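Ketosynthase (Streptomyces sp. MSC090213JE08, PDB 6KXD) probably catalyses the decarboxylative condensation of malonyl-ACP with an acyl-ACP chain, as the ketosynthase of the highly reducing type II polyketide synthase for ishigamide. Local coordinates at residues Thr164-Ala169 against Asn174-Tyr179; Ala105-Gly110 against Val151-Leu156; Leu283-Ala288 against Asp318-Ala323; Pro324-Ala329 against Val381-Arg386; Tyr28-Gly31 against Gly35-Gly38. All coordinates share one frame; numbering follows the deposited sequence.

Interaction 1 of 5, residues Thr164-Ala169 against Asn174-Tyr179; sequences TTVTTA and NYSVGY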
# COMPACT_ATOMS: atom_id res chain seq x y z
N THR A 164 0.92 -7.11 3.98
CA THR A 164 1.18 -5.78 3.60
C THR A 164 0.11 -5.37 2.59
O THR A 164 0.01 -5.93 1.49
CB THR A 164 2.55 -5.65 2.94
OG1 THR A 164 3.53 -6.12 3.87
CG2 THR A 164 2.88 -4.22 2.61
N THR A 165 -0.65 -4.35 2.94
CA THR A 165 -1.52 -3.78 1.93
C THR A 165 -0.78 -2.64 1.23
O THR A 165 -0.33 -1.74 1.90
CB THR A 165 -2.78 -3.21 2.55
OG1 THR A 165 -3.38 -4.34 3.17
CG2 THR A 165 -3.74 -2.63 1.53
N VAL A 166 -0.69 -2.73 -0.09
CA VAL A 166 -0.05 -1.72 -0.87
C VAL A 166 -1.13 -0.76 -1.38
O VAL A 166 -2.08 -1.12 -2.07
CB VAL A 166 0.79 -2.35 -1.99
CG1 VAL A 166 1.40 -1.26 -2.84
CG2 VAL A 166 1.88 -3.25 -1.39
N THR A 167 -0.98 0.51 -1.05
CA THR A 167 -2.01 1.51 -1.34
C THR A 167 -1.49 2.44 -2.44
O THR A 167 -1.38 3.60 -2.21
CB THR A 167 -2.41 2.28 -0.09
OG1 THR A 167 -1.29 2.98 0.44
CG2 THR A 167 -2.99 1.34 0.97
N THR A 168 -1.13 1.85 -3.57
CA THR A 168 -0.66 2.61 -4.73
C THR A 168 -1.76 2.59 -5.81
O THR A 168 -1.50 2.50 -7.05
CB THR A 168 0.69 2.08 -5.21
OG1 THR A 168 0.54 0.71 -5.56
CG2 THR A 168 1.79 2.22 -4.18
N ALA A 169 -3.00 2.55 -5.33
CA ALA A 169 -4.20 2.73 -6.17
C ALA A 169 -4.22 1.78 -7.38
O ALA A 169 -4.16 0.55 -7.24
CB ALA A 169 -4.33 4.18 -6.48
N ASN A 174 -0.06 -4.73 -9.37
CA ASN A 174 1.23 -4.95 -9.96
C ASN A 174 2.34 -4.74 -8.92
O ASN A 174 3.31 -5.49 -8.88
CB ASN A 174 1.48 -4.02 -11.14
CG ASN A 174 1.06 -4.61 -12.47
OD1 ASN A 174 0.61 -5.76 -12.51
ND2 ASN A 174 1.11 -3.79 -13.52
N TYR A 175 2.19 -3.69 -8.09
CA TYR A 175 3.16 -3.51 -6.99
C TYR A 175 3.22 -4.75 -6.12
O TYR A 175 4.30 -5.18 -5.67
CB TYR A 175 2.79 -2.37 -6.07
CG TYR A 175 3.25 -1.01 -6.52
CD1 TYR A 175 2.68 -0.38 -7.61
CD2 TYR A 175 4.23 -0.34 -5.81
CE1 TYR A 175 3.09 0.89 -7.98
CE2 TYR A 175 4.63 0.93 -6.15
CZ TYR A 175 4.05 1.55 -7.25
OH TYR A 175 4.49 2.80 -7.56
N SER A 176 2.03 -5.28 -5.85
CA SER A 176 1.89 -6.39 -4.91
C SER A 176 2.52 -7.66 -5.49
O SER A 176 3.22 -8.38 -4.79
CB SER A 176 0.42 -6.58 -4.53
OG SER A 176 -0.07 -5.49 -3.77
N VAL A 177 2.24 -7.96 -6.77
CA VAL A 177 2.81 -9.09 -7.45
C VAL A 177 4.33 -8.94 -7.48
O VAL A 177 5.06 -9.89 -7.20
CB VAL A 177 2.22 -9.25 -8.88
CG1 VAL A 177 2.97 -10.30 -9.67
CG2 VAL A 177 0.74 -9.59 -8.87
N GLY A 178 4.80 -7.74 -7.81
CA GLY A 178 6.21 -7.44 -7.85
C GLY A 178 6.87 -7.65 -6.50
O GLY A 178 7.95 -8.23 -6.41
N TYR A 179 6.17 -7.26 -5.43
CA TYR A 179 6.69 -7.46 -4.10
C TYR A 179 6.77 -8.94 -3.78
O TYR A 179 7.75 -9.42 -3.17
CB TYR A 179 5.86 -6.74 -3.04
CG TYR A 179 6.51 -6.80 -1.69
CD1 TYR A 179 7.85 -6.44 -1.54
CD2 TYR A 179 5.84 -7.28 -0.58
CE1 TYR A 179 8.47 -6.49 -0.30
CE2 TYR A 179 6.45 -7.31 0.66
CZ TYR A 179 7.78 -6.92 0.80
OH TYR A 179 8.41 -6.95 2.01

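Interaction 2 of 5, residues Ala105-Gly110 against Val151-Leu156; sequences AVITVG and VIAREL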
# COMPACT_ATOMS: atom_id res chain seq x y z
N ALA A 105 5.15 -16.71 4.51
CA ALA A 105 4.56 -16.25 3.26
C ALA A 105 4.41 -14.75 3.33
O ALA A 105 4.38 -14.14 4.43
CB ALA A 105 3.22 -16.92 3.07
N VAL A 106 4.30 -14.18 2.14
CA VAL A 106 3.94 -12.83 2.03
C VAL A 106 2.50 -12.81 1.48
O VAL A 106 2.20 -13.52 0.54
CB VAL A 106 4.94 -12.05 1.16
CG1 VAL A 106 4.38 -10.72 0.68
CG2 VAL A 106 6.24 -11.82 1.90
N ILE A 107 1.66 -11.95 2.06
CA ILE A 107 0.33 -11.67 1.56
C ILE A 107 0.27 -10.17 1.33
O ILE A 107 0.39 -9.42 2.26
CB ILE A 107 -0.75 -12.10 2.55
CG1 ILE A 107 -0.71 -13.61 2.82
CG2 ILE A 107 -2.12 -11.63 2.08
CD1 ILE A 107 -1.70 -14.05 3.87
N THR A 108 0.13 -9.78 0.08
CA THR A 108 0.21 -8.37 -0.26
C THR A 108 -0.94 -8.10 -1.23
O THR A 108 -1.02 -8.73 -2.29
CB THR A 108 1.63 -8.02 -0.70
OG1 THR A 108 1.65 -6.65 -1.12
CG2 THR A 108 2.11 -8.92 -1.81
N VAL A 109 -1.86 -7.28 -0.72
CA VAL A 109 -3.07 -6.90 -1.36
C VAL A 109 -2.99 -5.41 -1.64
O VAL A 109 -2.81 -4.62 -0.75
CB VAL A 109 -4.31 -7.21 -0.51
CG1 VAL A 109 -5.56 -6.77 -1.25
CG2 VAL A 109 -4.40 -8.68 -0.16
N GLY A 110 -3.20 -5.07 -2.89
CA GLY A 110 -3.28 -3.69 -3.31
C GLY A 110 -4.67 -3.16 -3.12
O GLY A 110 -5.63 -3.89 -3.24
N VAL A 151 -6.76 -10.06 7.01
CA VAL A 151 -7.92 -10.97 7.07
C VAL A 151 -7.68 -12.23 6.24
O VAL A 151 -8.29 -13.24 6.54
CB VAL A 151 -9.25 -10.33 6.65
CG1 VAL A 151 -9.74 -9.36 7.69
CG2 VAL A 151 -9.13 -9.72 5.26
N ILE A 152 -6.92 -12.13 5.14
CA ILE A 152 -6.58 -13.28 4.35
C ILE A 152 -5.80 -14.25 5.23
O ILE A 152 -6.05 -15.45 5.16
CB ILE A 152 -5.77 -12.93 3.11
CG1 ILE A 152 -6.63 -12.12 2.14
CG2 ILE A 152 -5.20 -14.20 2.50
CD1 ILE A 152 -5.89 -11.52 1.02
N ALA A 153 -4.85 -13.71 6.00
CA ALA A 153 -4.03 -14.58 6.83
C ALA A 153 -4.96 -15.27 7.84
O ALA A 153 -4.81 -16.48 8.17
CB ALA A 153 -2.92 -13.84 7.51
N ARG A 154 -5.89 -14.48 8.37
CA ARG A 154 -6.85 -14.98 9.35
C ARG A 154 -7.67 -16.12 8.75
O ARG A 154 -7.83 -17.19 9.35
CB ARG A 154 -7.77 -13.86 9.83
CG ARG A 154 -7.09 -12.92 10.81
CD ARG A 154 -8.06 -11.91 11.37
NE ARG A 154 -9.14 -12.54 12.09
CZ ARG A 154 -10.29 -11.93 12.38
NH1 ARG A 154 -10.43 -10.65 12.08
NH2 ARG A 154 -11.27 -12.59 12.98
N GLU A 155 -8.24 -15.88 7.58
CA GLU A 155 -9.12 -16.87 6.93
C GLU A 155 -8.34 -18.15 6.55
O GLU A 155 -8.86 -19.28 6.69
CB GLU A 155 -9.73 -16.23 5.70
CG GLU A 155 -10.57 -17.19 4.89
CD GLU A 155 -11.82 -17.72 5.59
OE1 GLU A 155 -12.22 -17.16 6.63
OE2 GLU A 155 -12.40 -18.71 5.06
N LEU A 156 -7.10 -18.01 6.07
CA LEU A 156 -6.36 -19.16 5.62
C LEU A 156 -5.52 -19.78 6.75
O LEU A 156 -4.81 -20.78 6.49
CB LEU A 156 -5.52 -18.78 4.41
CG LEU A 156 -6.36 -18.30 3.23
CD1 LEU A 156 -5.47 -17.91 2.07
CD2 LEU A 156 -7.36 -19.36 2.82

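Interaction 3 of 5, residues Leu283-Ala288 against Asp318-Ala323; sequences LALDDA and DVYGDA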
# COMPACT_ATOMS: atom_id res chain seq x y z
N LEU A 283 12.21 -0.51 -17.26
CA LEU A 283 12.72 -1.17 -16.05
C LEU A 283 12.22 -2.62 -15.96
O LEU A 283 12.97 -3.55 -15.61
CB LEU A 283 12.29 -0.35 -14.84
CG LEU A 283 13.13 0.90 -14.59
CD1 LEU A 283 12.44 1.82 -13.60
CD2 LEU A 283 14.52 0.52 -14.10
N ALA A 284 10.96 -2.80 -16.32
CA ALA A 284 10.32 -4.06 -16.30
C ALA A 284 10.97 -5.01 -17.32
O ALA A 284 11.25 -6.19 -17.02
CB ALA A 284 8.85 -3.87 -16.57
N LEU A 285 11.21 -4.49 -18.52
CA LEU A 285 11.85 -5.33 -19.54
C LEU A 285 13.25 -5.73 -19.07
O LEU A 285 13.65 -6.86 -19.20
CB LEU A 285 11.85 -4.58 -20.87
CG LEU A 285 10.49 -4.18 -21.43
CD1 LEU A 285 10.65 -3.31 -22.66
CD2 LEU A 285 9.61 -5.37 -21.73
N ASP A 286 13.99 -4.78 -18.46
CA ASP A 286 15.33 -5.04 -17.99
C ASP A 286 15.30 -6.07 -16.85
O ASP A 286 16.13 -6.97 -16.81
CB ASP A 286 16.06 -3.78 -17.54
CG ASP A 286 17.51 -4.07 -17.16
OD1 ASP A 286 18.29 -4.45 -18.07
OD2 ASP A 286 17.84 -3.96 -15.96
N ASP A 287 14.32 -5.95 -15.95
CA ASP A 287 14.21 -6.89 -14.86
C ASP A 287 13.83 -8.27 -15.39
O ASP A 287 14.28 -9.25 -14.85
CB ASP A 287 13.14 -6.46 -13.85
CG ASP A 287 13.13 -7.31 -12.60
OD1 ASP A 287 14.23 -7.69 -12.15
OD2 ASP A 287 12.04 -7.60 -12.09
N ALA A 288 12.94 -8.29 -16.37
CA ALA A 288 12.41 -9.51 -17.00
C ALA A 288 13.51 -10.16 -17.85
O ALA A 288 13.56 -11.36 -18.00
CB ALA A 288 11.20 -9.17 -17.81
N ASP A 318 7.24 5.29 -27.48
CA ASP A 318 8.60 5.66 -27.12
C ASP A 318 9.46 4.43 -26.92
O ASP A 318 10.60 4.40 -27.36
CB ASP A 318 8.70 6.46 -25.82
CG ASP A 318 8.35 7.91 -25.96
OD1 ASP A 318 8.19 8.37 -27.11
OD2 ASP A 318 8.22 8.57 -24.90
N VAL A 319 8.95 3.42 -26.20
CA VAL A 319 9.75 2.34 -25.80
C VAL A 319 9.93 1.34 -26.95
O VAL A 319 10.96 0.71 -27.08
CB VAL A 319 9.15 1.63 -24.57
CG1 VAL A 319 9.79 0.28 -24.36
CG2 VAL A 319 9.26 2.52 -23.33
N TYR A 320 8.87 1.13 -27.73
CA TYR A 320 8.84 0.03 -28.66
C TYR A 320 9.17 0.49 -30.08
O TYR A 320 9.29 -0.34 -30.94
CB TYR A 320 7.47 -0.65 -28.65
CG TYR A 320 7.29 -1.56 -27.46
CD1 TYR A 320 7.66 -2.89 -27.53
CD2 TYR A 320 6.80 -1.08 -26.25
CE1 TYR A 320 7.53 -3.73 -26.44
CE2 TYR A 320 6.66 -1.91 -25.16
CZ TYR A 320 7.03 -3.24 -25.25
OH TYR A 320 6.90 -4.09 -24.19
N GLY A 321 9.29 1.80 -30.27
CA GLY A 321 9.23 2.39 -31.60
C GLY A 321 7.82 2.33 -32.16
O GLY A 321 6.85 1.98 -31.47
N ASP A 322 7.73 2.59 -33.46
CA ASP A 322 6.49 2.95 -34.10
C ASP A 322 5.72 1.69 -34.55
O ASP A 322 4.57 1.80 -35.01
CB ASP A 322 6.78 4.01 -35.17
CG ASP A 322 7.37 5.29 -34.56
OD1 ASP A 322 6.88 5.71 -33.50
OD2 ASP A 322 8.31 5.86 -35.15
N ALA A 323 6.31 0.50 -34.33
CA ALA A 323 5.59 -0.80 -34.41
C ALA A 323 5.51 -1.47 -33.03
O ALA A 323 6.02 -2.58 -32.83
CB ALA A 323 6.26 -1.69 -35.42

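Interaction 4 of 5, residues Pro324-Ala329 against Val381-Arg386; sequences PPRTVA and VEADVR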
# COMPACT_ATOMS: atom_id res chain seq x y z
N PRO A 324 4.79 -0.89 -32.05
CA PRO A 324 4.62 -1.53 -30.75
C PRO A 324 3.78 -2.80 -30.83
O PRO A 324 3.07 -3.02 -31.81
CB PRO A 324 3.89 -0.45 -29.93
CG PRO A 324 3.09 0.30 -30.97
CD PRO A 324 4.02 0.36 -32.16
N PRO A 325 3.78 -3.66 -29.80
CA PRO A 325 2.95 -4.86 -29.82
C PRO A 325 1.48 -4.44 -29.70
O PRO A 325 1.17 -3.26 -29.40
CB PRO A 325 3.43 -5.68 -28.62
CG PRO A 325 3.93 -4.62 -27.66
CD PRO A 325 4.51 -3.51 -28.52
N ARG A 326 0.60 -5.40 -29.94
CA ARG A 326 -0.81 -5.20 -29.71
C ARG A 326 -0.99 -4.76 -28.26
O ARG A 326 -0.37 -5.32 -27.37
CB ARG A 326 -1.58 -6.49 -29.98
CG ARG A 326 -1.80 -6.73 -31.47
CD ARG A 326 -2.26 -8.13 -31.80
NE ARG A 326 -1.20 -9.10 -31.65
CZ ARG A 326 -1.30 -10.36 -32.06
NH1 ARG A 326 -2.38 -10.75 -32.71
NH2 ARG A 326 -0.32 -11.23 -31.81
N THR A 327 -1.86 -3.77 -28.06
CA THR A 327 -2.03 -3.10 -26.81
C THR A 327 -3.53 -3.06 -26.53
O THR A 327 -4.27 -2.34 -27.15
CB THR A 327 -1.36 -1.72 -26.84
OG1 THR A 327 0.04 -1.92 -27.03
CG2 THR A 327 -1.64 -0.90 -25.61
N VAL A 328 -3.94 -3.82 -25.52
CA VAL A 328 -5.32 -4.02 -25.19
C VAL A 328 -5.61 -3.48 -23.79
O VAL A 328 -4.72 -3.41 -22.94
CB VAL A 328 -5.67 -5.51 -25.28
CG1 VAL A 328 -5.16 -6.11 -26.58
CG2 VAL A 328 -5.17 -6.31 -24.09
N ALA A 329 -6.88 -3.13 -23.58
CA ALA A 329 -7.37 -2.51 -22.36
C ALA A 329 -8.52 -3.35 -21.77
O ALA A 329 -9.67 -3.16 -22.08
CB ALA A 329 -7.78 -1.09 -22.63
N VAL A 381 -8.57 -12.58 -29.95
CA VAL A 381 -7.92 -13.29 -31.03
C VAL A 381 -7.08 -14.40 -30.40
O VAL A 381 -6.78 -14.34 -29.23
CB VAL A 381 -7.10 -12.35 -31.93
CG1 VAL A 381 -8.01 -11.41 -32.72
CG2 VAL A 381 -6.07 -11.55 -31.14
N GLU A 382 -6.81 -15.44 -31.18
CA GLU A 382 -5.86 -16.46 -30.84
C GLU A 382 -4.46 -15.92 -31.13
O GLU A 382 -4.30 -15.15 -32.07
CB GLU A 382 -6.01 -17.68 -31.76
CG GLU A 382 -7.15 -18.58 -31.41
CD GLU A 382 -7.27 -19.84 -32.26
OE1 GLU A 382 -8.11 -20.68 -31.91
OE2 GLU A 382 -6.53 -19.99 -33.26
N ALA A 383 -3.46 -16.37 -30.36
CA ALA A 383 -2.08 -16.05 -30.65
C ALA A 383 -1.18 -16.98 -29.85
O ALA A 383 -1.63 -17.57 -28.87
CB ALA A 383 -1.78 -14.60 -30.33
N ASP A 384 0.08 -17.04 -30.26
CA ASP A 384 1.11 -17.74 -29.55
C ASP A 384 1.69 -16.76 -28.53
O ASP A 384 2.81 -16.25 -28.68
CB ASP A 384 2.16 -18.30 -30.51
CG ASP A 384 3.35 -18.90 -29.78
OD1 ASP A 384 3.12 -19.70 -28.86
OD2 ASP A 384 4.49 -18.53 -30.12
N VAL A 385 0.90 -16.48 -27.50
CA VAL A 385 1.28 -15.50 -26.47
C VAL A 385 2.22 -16.19 -25.48
O VAL A 385 1.83 -17.07 -24.73
CB VAL A 385 0.04 -14.90 -25.80
CG1 VAL A 385 -0.92 -14.31 -26.82
CG2 VAL A 385 -0.69 -15.92 -24.97
N ARG A 386 3.49 -15.80 -25.53
CA ARG A 386 4.51 -16.37 -24.67
C ARG A 386 4.90 -15.37 -23.55
O ARG A 386 5.22 -15.80 -22.47
CB ARG A 386 5.74 -16.79 -25.49
CG ARG A 386 5.49 -17.90 -26.51
CD ARG A 386 6.49 -17.85 -27.66
NE ARG A 386 6.35 -16.63 -28.48
CZ ARG A 386 7.29 -16.13 -29.28
NH1 ARG A 386 8.41 -16.80 -29.49
NH2 ARG A 386 7.11 -14.95 -29.87

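Interaction 5 of 5, residues Tyr28-Gly31 against Gly35-Gly38; sequences YTAG and GRSG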
# COMPACT_ATOMS: atom_id res chain seq x y z
N TYR A 28 -13.83 -16.26 -15.41
CA TYR A 28 -13.09 -15.05 -15.75
C TYR A 28 -12.42 -15.23 -17.09
O TYR A 28 -12.47 -14.33 -17.91
CB TYR A 28 -12.05 -14.73 -14.67
CG TYR A 28 -11.31 -13.43 -14.88
CD1 TYR A 28 -11.99 -12.23 -14.93
CD2 TYR A 28 -9.92 -13.40 -14.95
CE1 TYR A 28 -11.32 -11.02 -15.09
CE2 TYR A 28 -9.23 -12.20 -15.09
CZ TYR A 28 -9.94 -11.01 -15.19
OH TYR A 28 -9.26 -9.83 -15.30
N THR A 29 -11.81 -16.40 -17.32
CA THR A 29 -11.29 -16.71 -18.62
C THR A 29 -12.40 -16.60 -19.68
O THR A 29 -12.12 -16.18 -20.82
CB THR A 29 -10.66 -18.10 -18.65
OG1 THR A 29 -9.78 -18.22 -17.54
CG2 THR A 29 -9.92 -18.35 -19.95
N ALA A 30 -13.63 -16.98 -19.31
CA ALA A 30 -14.79 -16.93 -20.24
C ALA A 30 -15.08 -15.47 -20.55
O ALA A 30 -15.17 -15.11 -21.73
CB ALA A 30 -16.02 -17.59 -19.65
N GLY A 31 -15.23 -14.66 -19.50
CA GLY A 31 -15.59 -13.25 -19.62
C GLY A 31 -14.59 -12.53 -20.50
O GLY A 31 -14.99 -11.75 -21.37
N GLY A 35 -15.42 -10.80 -24.29
CA GLY A 35 -15.70 -9.38 -24.33
C GLY A 35 -16.89 -9.04 -23.46
O GLY A 35 -17.57 -8.05 -23.66
N ARG A 36 -17.07 -9.80 -22.37
CA ARG A 36 -18.15 -9.47 -21.44
C ARG A 36 -17.91 -8.06 -20.88
O ARG A 36 -16.80 -7.68 -20.61
CB ARG A 36 -18.26 -10.56 -20.36
CG ARG A 36 -19.38 -10.33 -19.36
CD ARG A 36 -19.96 -11.62 -18.80
NE ARG A 36 -18.99 -12.66 -18.48
CZ ARG A 36 -19.33 -13.90 -18.15
NH1 ARG A 36 -20.59 -14.29 -18.28
NH2 ARG A 36 -18.42 -14.74 -17.68
N SER A 37 -18.97 -7.26 -20.74
CA SER A 37 -18.86 -5.99 -20.07
C SER A 37 -19.48 -6.15 -18.70
O SER A 37 -20.55 -6.74 -18.56
CB SER A 37 -19.49 -4.85 -20.83
OG SER A 37 -19.81 -3.80 -19.94
N GLY A 38 -18.79 -5.64 -17.68
CA GLY A 38 -19.28 -5.75 -16.34
C GLY A 38 -20.16 -4.60 -15.94
O GLY A 38 -20.42 -4.43 -14.75

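Interaction 1 of 5, residues Thr164-Ala169 against Asn174-Tyr179
One face of the Y175 ring is taken by T168, whose OG1 sits above the plane toward the rim, 3.2 Å from Y175 CD1. The same side chain also places a methyl there: T168 CG2 lies 3.8 Å from the centroid of the Y175 ring and 16° off its normal, a CH-pi contact over the face. V166 CG1 approaches the ring obliquely and meets the tyrosine at its root, 3.7 Å from Y175 CB. These residues belong to the strand-turn-helix of the thiolase fold, in which strand 161-166 ends and a short turn leads into helix 172-185; in ketosynthases this turn typically carries the nucleophilic cysteine. T168 holds OG1 between its backbone N and carbonyl carbon (chi1 60°), which leaves both branches facing the ring, while V166 CG1 stands anti to the backbone N (chi1 177°) and reaches across at about a right angle to Y175. The far end of the ring is tied to the dimer interface, since Y175 OH is hydrogen-bonded to N171 O of the other subunit. S176 OG rests 3.7 Å from V166 CB and is hydrogen-bonded to A172 O, with a weaker bond to T108 OG1.

Interaction 2 of 5, residues Ala105-Gly110 against Val151-Leu156
I107 is the first residue of strand 105-110 to meet the helix, and both of its branches take part. Its CD1 extends between two neighbours on the helix, 3.8 Å from I152 CG2 and equally 3.8 Å from A153 CB. Placing CG1 anti to the carbonyl carbon (chi1 -61°) leaves I107 CG2 for the flank of I152, 3.9 Å from I152 CD1. T108 turns away, and its OG1 is hydrogen-bonded to T164 O on the adjoining strand. The pattern is that of an alpha/beta layer in the thiolase fold: strand 105-110, helix 147-156 and the neighbouring parallel strand 161-166 form a beta-alpha-beta crossover, with additional helices inserted ahead of the one that packs here. The helix axis passes 9.5 Å from that of the strand, their directions 131° apart. Two residues on, V109 points at the helix again. Its CG2 meets I152 CD1 tip to tip at 3.4 Å, tighter than ordinary van der Waals contact. On the helix, I152 also touches A86 of helix 77-93, and A153 packs on V259 of the other subunit. E155 faces elsewhere, forming a salt bridge with R87.

Interaction 3 of 5, residues Leu283-Ala288 against Asp318-Ala323
This is sparse apolar packing between two helices of the C-terminal half of the thiolase fold, with L285 near the end of helix 274-288 reaching the last turn of helix 306-320. The second helix forms the crossover of a beta-alpha-beta unit, linking strand 297-299 to its parallel neighbour 326-328. L285 has CG anti to the carbonyl carbon (chi1 -60°), an orientation that sends its forked end to V319 and Y320 together. L285 CD1 lies 4.1 Å from V319 CG1, the two side chains meeting at a slant. The backbones stay well apart, so that the leucine has to span the gap: even the nearest pair of CA atoms, L285 CA and V319 CA, is separated by 10.1 Å. L285 also touches I403 of strand 398-405. V319 in turn packs on A278 and I281 of the first helix. Beyond Y320 the helix stops at G321, which takes a positive phi, and the chain turns toward P325, on which the tyrosine ring also packs. The hydroxyl of Y320 serves two kinds of neighbour: it is hydrogen-bonded to Q389 OE1, while L285 CD2 lies 3.9 Å from Y320 OH.

Interaction 4 of 5, residues Pro324-Ala329 against Val381-Arg386
R326 sets out toward V381 and A383 with CG anti to its carbonyl carbon (chi1 -78°), runs on extended, then bends at chi3 (-73°) to bring its guanidinium to the two residues. The contact joins two sheets of the ketosynthase: strand 326-328 belongs to the large central sheet of the thiolase fold, whereas strand 381-382 pairs with 357-358 in a small two-stranded antiparallel sheet at the surface. The two ends of the guanidinium divide the work. R326 NH1 lies 4.1 Å from V381 CG2, and R326 NH2 lies 4.0 Å from A383 CB, both carbons approaching obliquely. No hydrogen bond spans the segments, and the touch is a light one between charged nitrogens and methyls. R326 and A383 both also pack on I358. Past A383 the chain bends through an inverse gamma turn centred on D384, with a weak bond from V385 N to A383 O. D384 OD2 also makes a salt bridge with R386 NE at 3.1 Å, charge alone, as the oxygen lies well out of the guanidinium plane. On the other segment, T327 OG1 donates to P325 O at 2.9 Å, from 42° above the carbonyl plane.

Interaction 5 of 5, residues Tyr28-Gly31 against Gly35-Gly38
The backbone of R36 folds back on the helix and gives its N-H to G31 O, with 3.0 Å between R36 N and G31 O, an N-H...O angle of 161° and the donor in the carbonyl plane. G35 N also comes within 3.1 Å of G31 O. The side chain of R36 then returns alongside the same glycine. Its CG stands anti to the backbone N (chi1 -179°), and a bend at chi3 (42°) lays the guanidinium obliquely beside the helix. R36 NE is 3.6 Å from G31 CA, and R36 NH2 is 3.7 Å from G31 N; because G31 has no side chain, the arginine can come this close to the helix backbone. The backbone pattern is a Schellman motif at the C-terminal end of helix 24-34: G35 leaves helical geometry with a positive phi, which glycine accepts readily, and the 6-to-1 bond from R36 N closes the turn. A30 adds a methyl to the bed of the arginine, with A30 CB 4.2 Å from R36 NH2. That same nitrogen has a weak hydrogen bond to I21 O and a long, weak ion pair with E27. Y28 turns away from the loop and packs on V17 of strand 10-19 and I347 of helix 341-355, its OH hydrogen-bonded to L344 O.

In the fold
Along the chain the contacts come in series: interaction 5 first, then 2, 1, 3 and 4. Interactions 1 and 2, with centres about 12 Å apart, are direct neighbours, because strands 161-166 and 105-110 run parallel side by side and exchange backbone hydrogen bonds; helix 147-156 leads from one contact into the other. Interactions 3 and 4, centres about 15 Å apart, are similarly coupled, helix 306-320 running into strand 326-328 and Y320 packing on P325. Interactions 2 and 4 have centres about 32 Å apart, on opposite sides of the chain's centre, yet reach the same mixed sheet. Interaction 5, about 17 Å from interaction 4 between centres, ends an early helix. The two coupled pairs thus belong to the two halves characteristic of the thiolase fold.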